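Local coordinates for IscA (Thermosynechococcus elongatus, PDB 1X0G), which binds an exposed [2Fe-2S] cluster and serves as a scaffold protein in iron-sulfur cluster biosynthesis, at the interface of chains A and B and the interface of chains C and A. Numbering follows the deposited sequence. Chains: chain A/B/C, IscA.

Contact 1: the interface of chains A and B. Residues chain A 9, 12-13, 16, 26-28; chain B 46, 62, 90.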
loop_
_atom_site.group_PDB
_atom_site.type_symbol
_atom_site.label_atom_id
_atom_site.label_comp_id
_atom_site.label_asym_id
_atom_site.label_seq_id
_atom_site.Cartn_x
_atom_site.Cartn_y
_atom_site.Cartn_z
ATOM N N ILE A 9 5.937 7.767 20.192
ATOM C CA ILE A 9 5.458 8.163 21.499
ATOM C C ILE A 9 5.637 9.676 21.801
ATOM O O ILE A 9 4.710 10.328 22.296
ATOM C CB ILE A 9 6.089 7.206 22.514
ATOM C CG1 ILE A 9 5.406 5.836 22.346
ATOM C CG2 ILE A 9 6.054 7.742 23.966
ATOM C CD1 ILE A 9 6.218 4.641 22.854
ATOM N N LEU A 12 3.123 11.488 19.853
ATOM C CA LEU A 12 1.883 11.390 20.567
ATOM C C LEU A 12 1.883 12.337 21.737
ATOM O O LEU A 12 0.970 13.171 21.878
ATOM C CB LEU A 12 1.688 9.994 21.082
ATOM C CG LEU A 12 1.313 9.058 19.975
ATOM C CD1 LEU A 12 1.468 7.691 20.560
ATOM C CD2 LEU A 12 -0.099 9.364 19.451
ATOM N N GLU A 13 2.898 12.208 22.585
ATOM C CA GLU A 13 2.956 13.007 23.783
ATOM C C GLU A 13 2.906 14.471 23.439
ATOM O O GLU A 13 2.185 15.220 24.087
ATOM C CB GLU A 13 4.208 12.685 24.532
ATOM C CG GLU A 13 4.314 11.228 24.720
ATOM C CD GLU A 13 5.285 10.899 25.772
ATOM O OE1 GLU A 13 4.866 10.179 26.719
ATOM O OE2 GLU A 13 6.451 11.399 25.659
ATOM N N GLN A 16 -1.028 15.401 22.814
ATOM C CA GLN A 16 -2.157 15.429 23.768
ATOM C C GLN A 16 -2.526 16.801 24.344
ATOM O O GLN A 16 -3.690 17.048 24.666
ATOM C CB GLN A 16 -2.068 14.376 24.885
ATOM C CG GLN A 16 -0.746 13.717 25.033
ATOM C CD GLN A 16 -0.430 13.447 26.470
ATOM O OE1 GLN A 16 0.391 14.147 27.054
ATOM N NE2 GLN A 16 -1.082 12.447 27.058
ATOM N N ALA A 26 -5.827 9.661 28.155
ATOM C CA ALA A 26 -5.727 9.707 26.678
ATOM C C ALA A 26 -5.200 8.425 26.143
ATOM O O ALA A 26 -4.024 8.146 26.271
ATOM C CB ALA A 26 -4.868 10.836 26.195
ATOM N N ILE A 27 -6.069 7.652 25.505
ATOM C CA ILE A 27 -5.751 6.387 24.889
ATOM C C ILE A 27 -5.567 6.540 23.385
ATOM O O ILE A 27 -6.275 7.268 22.709
ATOM C CB ILE A 27 -6.914 5.521 25.146
ATOM C CG1 ILE A 27 -6.899 5.206 26.616
ATOM C CG2 ILE A 27 -6.977 4.282 24.195
ATOM C CD1 ILE A 27 -8.275 5.016 27.101
ATOM N N LEU A 28 -4.601 5.834 22.850
ATOM C CA LEU A 28 -4.424 5.792 21.453
ATOM C C LEU A 28 -5.399 4.781 20.949
ATOM O O LEU A 28 -5.304 3.648 21.317
ATOM C CB LEU A 28 -3.048 5.299 21.167
ATOM C CG LEU A 28 -2.846 5.217 19.684
ATOM C CD1 LEU A 28 -3.128 6.555 18.971
ATOM C CD2 LEU A 28 -1.405 4.800 19.545
ATOM N N LEU B 46 -6.797 10.134 19.947
ATOM C CA LEU B 46 -6.572 10.051 21.379
ATOM C C LEU B 46 -7.919 10.215 21.978
ATOM O O LEU B 46 -8.605 11.133 21.578
ATOM C CB LEU B 46 -5.768 11.237 21.862
ATOM C CG LEU B 46 -4.351 11.176 21.326
ATOM C CD1 LEU B 46 -3.577 12.239 22.021
ATOM C CD2 LEU B 46 -3.690 9.777 21.492
ATOM N N TRP B 62 1.900 3.337 26.811
ATOM C CA TRP B 62 0.713 3.899 26.152
ATOM C C TRP B 62 -0.348 2.873 26.133
ATOM O O TRP B 62 -0.116 1.755 25.677
ATOM C CB TRP B 62 0.977 4.346 24.673
ATOM C CG TRP B 62 1.234 5.814 24.654
ATOM C CD1 TRP B 62 2.431 6.427 24.810
ATOM C CD2 TRP B 62 0.260 6.853 24.608
ATOM N NE1 TRP B 62 2.283 7.811 24.862
ATOM C CE2 TRP B 62 0.959 8.099 24.754
ATOM C CE3 TRP B 62 -1.130 6.863 24.493
ATOM C CZ2 TRP B 62 0.326 9.322 24.740
ATOM C CZ3 TRP B 62 -1.767 8.083 24.483
ATOM C CH2 TRP B 62 -1.036 9.306 24.603
ATOM N N PHE B 90 3.935 10.130 10.895
ATOM C CA PHE B 90 3.973 8.765 11.275
ATOM C C PHE B 90 4.277 7.942 10.078
ATOM O O PHE B 90 3.907 8.273 9.019
ATOM C CB PHE B 90 2.622 8.334 11.865
ATOM C CG PHE B 90 2.380 8.886 13.227
ATOM C CD1 PHE B 90 1.494 9.918 13.440
ATOM C CD2 PHE B 90 3.125 8.466 14.292
ATOM C CE1 PHE B 90 1.294 10.457 14.702
ATOM C CE2 PHE B 90 2.939 9.044 15.593
ATOM C CZ PHE B 90 2.011 10.016 15.781
#
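B:Trp62 turns its indole about square to the plane of its CA, CB and CG (chi2 88°), and A:Leu12, with CG anti to the carbonyl carbon (chi1 -75°), sends CD1 over one face of that ring. In this domain-swapped pairing of a HesB/IscA-family protein, helix 6-16 of chain A packs on strands of chain B. A:Leu12 CD1 lies 4.2 Å above the plane, over the centre of the B:Trp62 ring, while its CB rests 4.0 Å from CZ2 of the same indole. The pyrrole end is bounded by A:Ile9, whose CG1 is 3.9 Å from B:Trp62 CD1 and whose CG2 approaches NE1. A:Glu13 meets the indole in plane at its edge through CG, and its carboxylate OE1 is 4.0 Å from B:Trp62 NE1, too far for a bond; no polar pair across this patch comes within bonding distance, and packing carries the contact. At the benzo end the amide of A:Gln16 is turned 72° to the ring plane, with NE2 4.0 Å from B:Trp62 CH2. B:Leu46 forks beside it: CD1 touches A:Gln16 CB at 3.9 Å, and CD2 reaches A:Leu28 CA at 4.1 Å. Between the backbones, A:Leu28 and B:Leu46 form an antiparallel beta bridge joining strands 27-46 and 28-47.

Contact 2: the interface of chains C and A. Residues chain C 41-44, 92, 105; chain A 86.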
loop_
_atom_site.group_PDB
_atom_site.type_symbol
_atom_site.label_atom_id
_atom_site.label_comp_id
_atom_site.label_asym_id
_atom_site.label_seq_id
_atom_site.Cartn_x
_atom_site.Cartn_y
_atom_site.Cartn_z
ATOM N N ARG C 41 -9.412 -7.596 -4.262
ATOM C CA ARG C 41 -9.849 -8.818 -4.849
ATOM C C ARG C 41 -10.578 -9.557 -3.731
ATOM O O ARG C 41 -10.102 -9.585 -2.587
ATOM C CB ARG C 41 -8.672 -9.603 -5.357
ATOM C CG ARG C 41 -8.969 -10.775 -6.335
ATOM C CD ARG C 41 -8.161 -11.959 -5.778
ATOM N NE ARG C 41 -8.441 -13.316 -6.255
ATOM C CZ ARG C 41 -8.261 -13.656 -7.518
ATOM N NH1 ARG C 41 -7.836 -12.727 -8.384
ATOM N NH2 ARG C 41 -8.508 -14.908 -7.913
ATOM N N TYR C 42 -11.762 -10.126 -4.039
ATOM C CA TYR C 42 -12.498 -10.961 -3.062
ATOM C C TYR C 42 -11.642 -12.136 -2.620
ATOM O O TYR C 42 -10.829 -12.685 -3.355
ATOM C CB TYR C 42 -13.892 -11.411 -3.567
ATOM C CG TYR C 42 -14.721 -10.279 -4.169
ATOM C CD1 TYR C 42 -14.560 -9.925 -5.496
ATOM C CD2 TYR C 42 -15.649 -9.567 -3.422
ATOM C CE1 TYR C 42 -15.248 -8.891 -6.047
ATOM C CE2 TYR C 42 -16.389 -8.525 -3.992
ATOM C CZ TYR C 42 -16.176 -8.177 -5.318
ATOM O OH TYR C 42 -16.870 -7.149 -5.985
ATOM N N ASP C 43 -11.745 -12.448 -1.355
ATOM C CA ASP C 43 -11.022 -13.586 -0.813
ATOM C C ASP C 43 -12.143 -14.496 -0.231
ATOM O O ASP C 43 -13.047 -14.025 0.445
ATOM C CB ASP C 43 -9.986 -13.083 0.176
ATOM C CG ASP C 43 -9.165 -14.198 0.800
ATOM O OD1 ASP C 43 -8.749 -15.108 0.089
ATOM O OD2 ASP C 43 -8.895 -14.181 2.024
ATOM N N LEU C 44 -12.172 -15.769 -0.616
ATOM C CA LEU C 44 -13.285 -16.622 -0.213
ATOM C C LEU C 44 -12.803 -17.820 0.512
ATOM O O LEU C 44 -12.015 -18.609 -0.009
ATOM C CB LEU C 44 -14.015 -17.132 -1.428
ATOM C CG LEU C 44 -14.994 -16.284 -2.253
ATOM C CD1 LEU C 44 -15.687 -17.265 -3.156
ATOM C CD2 LEU C 44 -16.063 -15.447 -1.539
ATOM N N PHE C 92 -19.378 -11.685 -9.179
ATOM C CA PHE C 92 -19.663 -10.717 -8.184
ATOM C C PHE C 92 -20.327 -9.503 -8.691
ATOM O O PHE C 92 -19.834 -8.830 -9.535
ATOM C CB PHE C 92 -18.355 -10.321 -7.525
ATOM C CG PHE C 92 -17.606 -11.496 -6.910
ATOM C CD1 PHE C 92 -16.644 -12.192 -7.645
ATOM C CD2 PHE C 92 -17.922 -11.942 -5.591
ATOM C CE1 PHE C 92 -15.930 -13.273 -7.024
ATOM C CE2 PHE C 92 -17.241 -13.051 -4.982
ATOM C CZ PHE C 92 -16.246 -13.709 -5.687
ATOM N N MET C 105 -13.361 -10.195 -10.431
ATOM C CA MET C 105 -12.936 -10.565 -9.080
ATOM C C MET C 105 -12.161 -9.443 -8.384
ATOM O O MET C 105 -11.884 -9.528 -7.187
ATOM C CB MET C 105 -12.126 -11.828 -9.117
ATOM C CG MET C 105 -12.952 -13.015 -9.546
ATOM S SD MET C 105 -11.947 -14.519 -9.640
ATOM C CE MET C 105 -10.371 -13.849 -10.342
ATOM N N MET A 86 -11.458 -18.771 -5.265
ATOM C CA MET A 86 -11.389 -17.768 -6.329
ATOM C C MET A 86 -10.431 -18.134 -7.430
ATOM O O MET A 86 -10.131 -17.275 -8.262
ATOM C CB MET A 86 -10.849 -16.439 -5.806
ATOM C CG MET A 86 -11.530 -15.893 -4.576
ATOM S SD MET A 86 -13.108 -15.298 -5.086
ATOM C CE MET A 86 -12.527 -13.838 -5.931
#
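A:Met86 plugs thioether first into chain C at the C-A contact of the tetramer, a methionine knob in an apolar socket of C:Leu44, C:Phe92, C:Tyr42 and C:Met105 that may steady the assembly. Bends at chi2 and chi3 (both -73°) place SD and CE both among apolar groups. SD sits 3.5 Å from the branch carbon CG of C:Leu44, whose side chain crosses that of A:Met86 at about a right angle, and 3.6 Å from CZ of C:Phe92. The terminal CE is 3.6 Å from C:Phe92 CE1 and 3.7 Å from CB of C:Tyr42. C:Met105 runs alongside in the opposite direction and brings CG to 3.7 Å from A:Met86 CE. Behind this nest C:Phe92 and C:Tyr42 lay ring faces on each other, C:Phe92 CD2 3.7 Å above the C:Tyr42 ring centre, which should keep the phenyl from turning. The backbone side of the methionine is looser. C:Arg41 slides past it; its guanidinium NH2 is 2.9 Å from the carbonyl O of A:Met86, but the N-H is not aimed there and makes no hydrogen bond. A:Met86 lies in the turn between strands 78-84 and 87-93 of chain A; its socket joins C strands 40-46 and 87-93 to C:Met105, which follows cluster-binding Cys101, Cys103 and Gly104 in sequence.

Contact 3: the interface of chains A and B. Residues chain A 43-46, 64, 77; chain B 12, 28-30.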
loop_
_atom_site.group_PDB
_atom_site.type_symbol
_atom_site.label_atom_id
_atom_site.label_comp_id
_atom_site.label_asym_id
_atom_site.label_seq_id
_atom_site.Cartn_x
_atom_site.Cartn_y
_atom_site.Cartn_z
ATOM N N ASP A 43 5.975 -6.388 -13.012
ATOM C CA ASP A 43 5.983 -7.008 -14.333
ATOM C C ASP A 43 6.930 -8.223 -14.431
ATOM O O ASP A 43 8.134 -8.102 -14.708
ATOM C CB ASP A 43 6.435 -6.011 -15.378
ATOM C CG ASP A 43 5.442 -4.916 -15.640
ATOM O OD1 ASP A 43 5.235 -4.649 -16.818
ATOM O OD2 ASP A 43 4.911 -4.267 -14.730
ATOM N N LEU A 44 6.379 -9.395 -14.265
ATOM C CA LEU A 44 7.216 -10.547 -14.402
ATOM C C LEU A 44 7.217 -10.927 -15.876
ATOM O O LEU A 44 6.124 -10.894 -16.480
ATOM C CB LEU A 44 6.586 -11.648 -13.589
ATOM C CG LEU A 44 6.374 -11.555 -12.057
ATOM C CD1 LEU A 44 7.036 -12.729 -11.398
ATOM C CD2 LEU A 44 6.770 -10.250 -11.404
ATOM N N ALA A 45 8.387 -11.276 -16.450
ATOM C CA ALA A 45 8.527 -11.652 -17.894
ATOM C C ALA A 45 9.544 -12.777 -17.998
ATOM O O ALA A 45 10.376 -12.902 -17.141
ATOM C CB ALA A 45 9.030 -10.488 -18.761
ATOM N N LEU A 46 9.496 -13.581 -19.059
ATOM C CA LEU A 46 10.502 -14.566 -19.246
ATOM C C LEU A 46 11.341 -14.270 -20.446
ATOM O O LEU A 46 11.108 -14.783 -21.470
ATOM C CB LEU A 46 9.890 -15.932 -19.363
ATOM C CG LEU A 46 8.820 -16.411 -18.387
ATOM C CD1 LEU A 46 8.577 -17.926 -18.632
ATOM C CD2 LEU A 46 9.232 -16.183 -17.019
ATOM N N ILE A 64 16.800 -14.990 -11.541
ATOM C CA ILE A 64 15.847 -13.867 -11.493
ATOM C C ILE A 64 16.619 -12.590 -11.709
ATOM O O ILE A 64 17.628 -12.336 -11.042
ATOM C CB ILE A 64 15.123 -13.817 -10.178
ATOM C CG1 ILE A 64 14.345 -15.111 -9.974
ATOM C CG2 ILE A 64 14.165 -12.644 -10.123
ATOM C CD1 ILE A 64 13.742 -15.211 -8.565
ATOM N N LEU A 77 10.752 -8.923 -1.976
ATOM C CA LEU A 77 9.661 -9.619 -2.696
ATOM C C LEU A 77 9.751 -11.147 -2.633
ATOM O O LEU A 77 10.807 -11.739 -2.877
ATOM C CB LEU A 77 9.592 -9.146 -4.135
ATOM C CG LEU A 77 8.621 -9.854 -5.046
ATOM C CD1 LEU A 77 7.258 -9.410 -4.598
ATOM C CD2 LEU A 77 8.869 -9.537 -6.506
ATOM N N LEU B 12 5.171 -21.584 -12.826
ATOM C CA LEU B 12 5.932 -20.967 -13.914
ATOM C C LEU B 12 6.471 -22.020 -14.847
ATOM O O LEU B 12 6.445 -21.851 -16.075
ATOM C CB LEU B 12 7.120 -20.168 -13.390
ATOM C CG LEU B 12 6.938 -18.812 -12.712
ATOM C CD1 LEU B 12 8.078 -18.651 -11.783
ATOM C CD2 LEU B 12 6.938 -17.714 -13.731
ATOM N N LEU B 28 13.630 -15.386 -15.549
ATOM C CA LEU B 28 12.567 -14.490 -15.062
ATOM C C LEU B 28 12.987 -13.000 -14.790
ATOM O O LEU B 28 13.833 -12.767 -13.956
ATOM C CB LEU B 28 11.978 -15.074 -13.775
ATOM C CG LEU B 28 11.232 -14.080 -12.891
ATOM C CD1 LEU B 28 10.138 -13.532 -13.761
ATOM C CD2 LEU B 28 10.598 -14.749 -11.708
ATOM N N ARG B 29 12.393 -12.013 -15.456
ATOM C CA ARG B 29 12.814 -10.657 -15.242
ATOM C C ARG B 29 11.683 -9.841 -14.644
ATOM O O ARG B 29 10.521 -10.015 -15.055
ATOM C CB ARG B 29 13.280 -10.047 -16.516
ATOM C CG ARG B 29 13.646 -8.621 -16.403
ATOM C CD ARG B 29 14.464 -8.352 -17.625
ATOM N NE ARG B 29 15.213 -7.124 -17.505
ATOM C CZ ARG B 29 14.716 -5.885 -17.399
ATOM N NH1 ARG B 29 13.404 -5.611 -17.374
ATOM N NH2 ARG B 29 15.579 -4.893 -17.253
ATOM N N ILE B 30 12.003 -9.006 -13.663
ATOM C CA ILE B 30 10.959 -8.273 -12.960
ATOM C C ILE B 30 11.210 -6.781 -13.070
ATOM O O ILE B 30 12.368 -6.359 -13.046
ATOM C CB ILE B 30 10.851 -8.629 -11.502
ATOM C CG1 ILE B 30 11.045 -10.137 -11.318
ATOM C CG2 ILE B 30 9.543 -8.175 -10.960
ATOM C CD1 ILE B 30 10.600 -10.692 -9.988
HETATM O O HOH W 1 9.928 -7.598 -17.068
#
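A:Ala45 and B:Arg29 pair their backbones where strand 27-46 of chain A meets strand 28-47 of chain B, joining the two HesB/IscA-family subunits in an intermolecular antiparallel beta sheet. Hydrogen bonds run both ways: A:Ala45 N gives to B:Arg29 O at 2.8 Å, and B:Arg29 N gives to A:Ala45 O at 2.8 Å, the former clearly bent, the latter nearly straight (169° at H). One water binds A:Asp43 O at 3.0 Å and also B:Arg29 O, bridging two carbonyls that both only accept and crowd each other. Apolar packing fills the rest of the patch described. A:Leu44 and B:Ile30 run alongside each other in the same sense, with A:Leu44 CD2 3.5 Å from B:Ile30 CG2. The other branch of B:Ile30, with CG1 anti to the carbonyl carbon (chi1 -40°), carries CD1 tip to tip with A:Leu77 CD2 at 4.1 Å, and the same methyl is 4.1 Å from A:Ile64 CG2. An alanine in place of B:Ile30 would probably leave a gap between A:Leu44, A:Ile64 and A:Leu77, and set the A:Leu44 methyls freer to turn. B:Leu28, its CG anti to the backbone N (chi1 160°), splits its methyls: CD1 packs at 4.0 Å on A:Leu44 CD1, while CD2 faces A:Ile64 CG1. B:Leu28 also bridges to A:Ile64 in parallel register.

Contacts 1 and 3 belong to one two-fold A-B interface, their C-alpha centres about 43 Å apart at opposite ends of strands A 27-46 and B 28-47. Leu12, Leu28 and Leu46 serve in both with the chains exchanged, so each subunit's strand extends the other's sheet and its helix packs on the partner, as in a domain swap. Between C-alpha centres, contact 2 lies about 25 Å from contact 3 and 37 Å from contact 1, and adds chain C without an exact two-fold. Asp43 and Leu44 recur there from chain C, so one strand region serves different partners in a tetramer whose A-B and C-A interfaces differ.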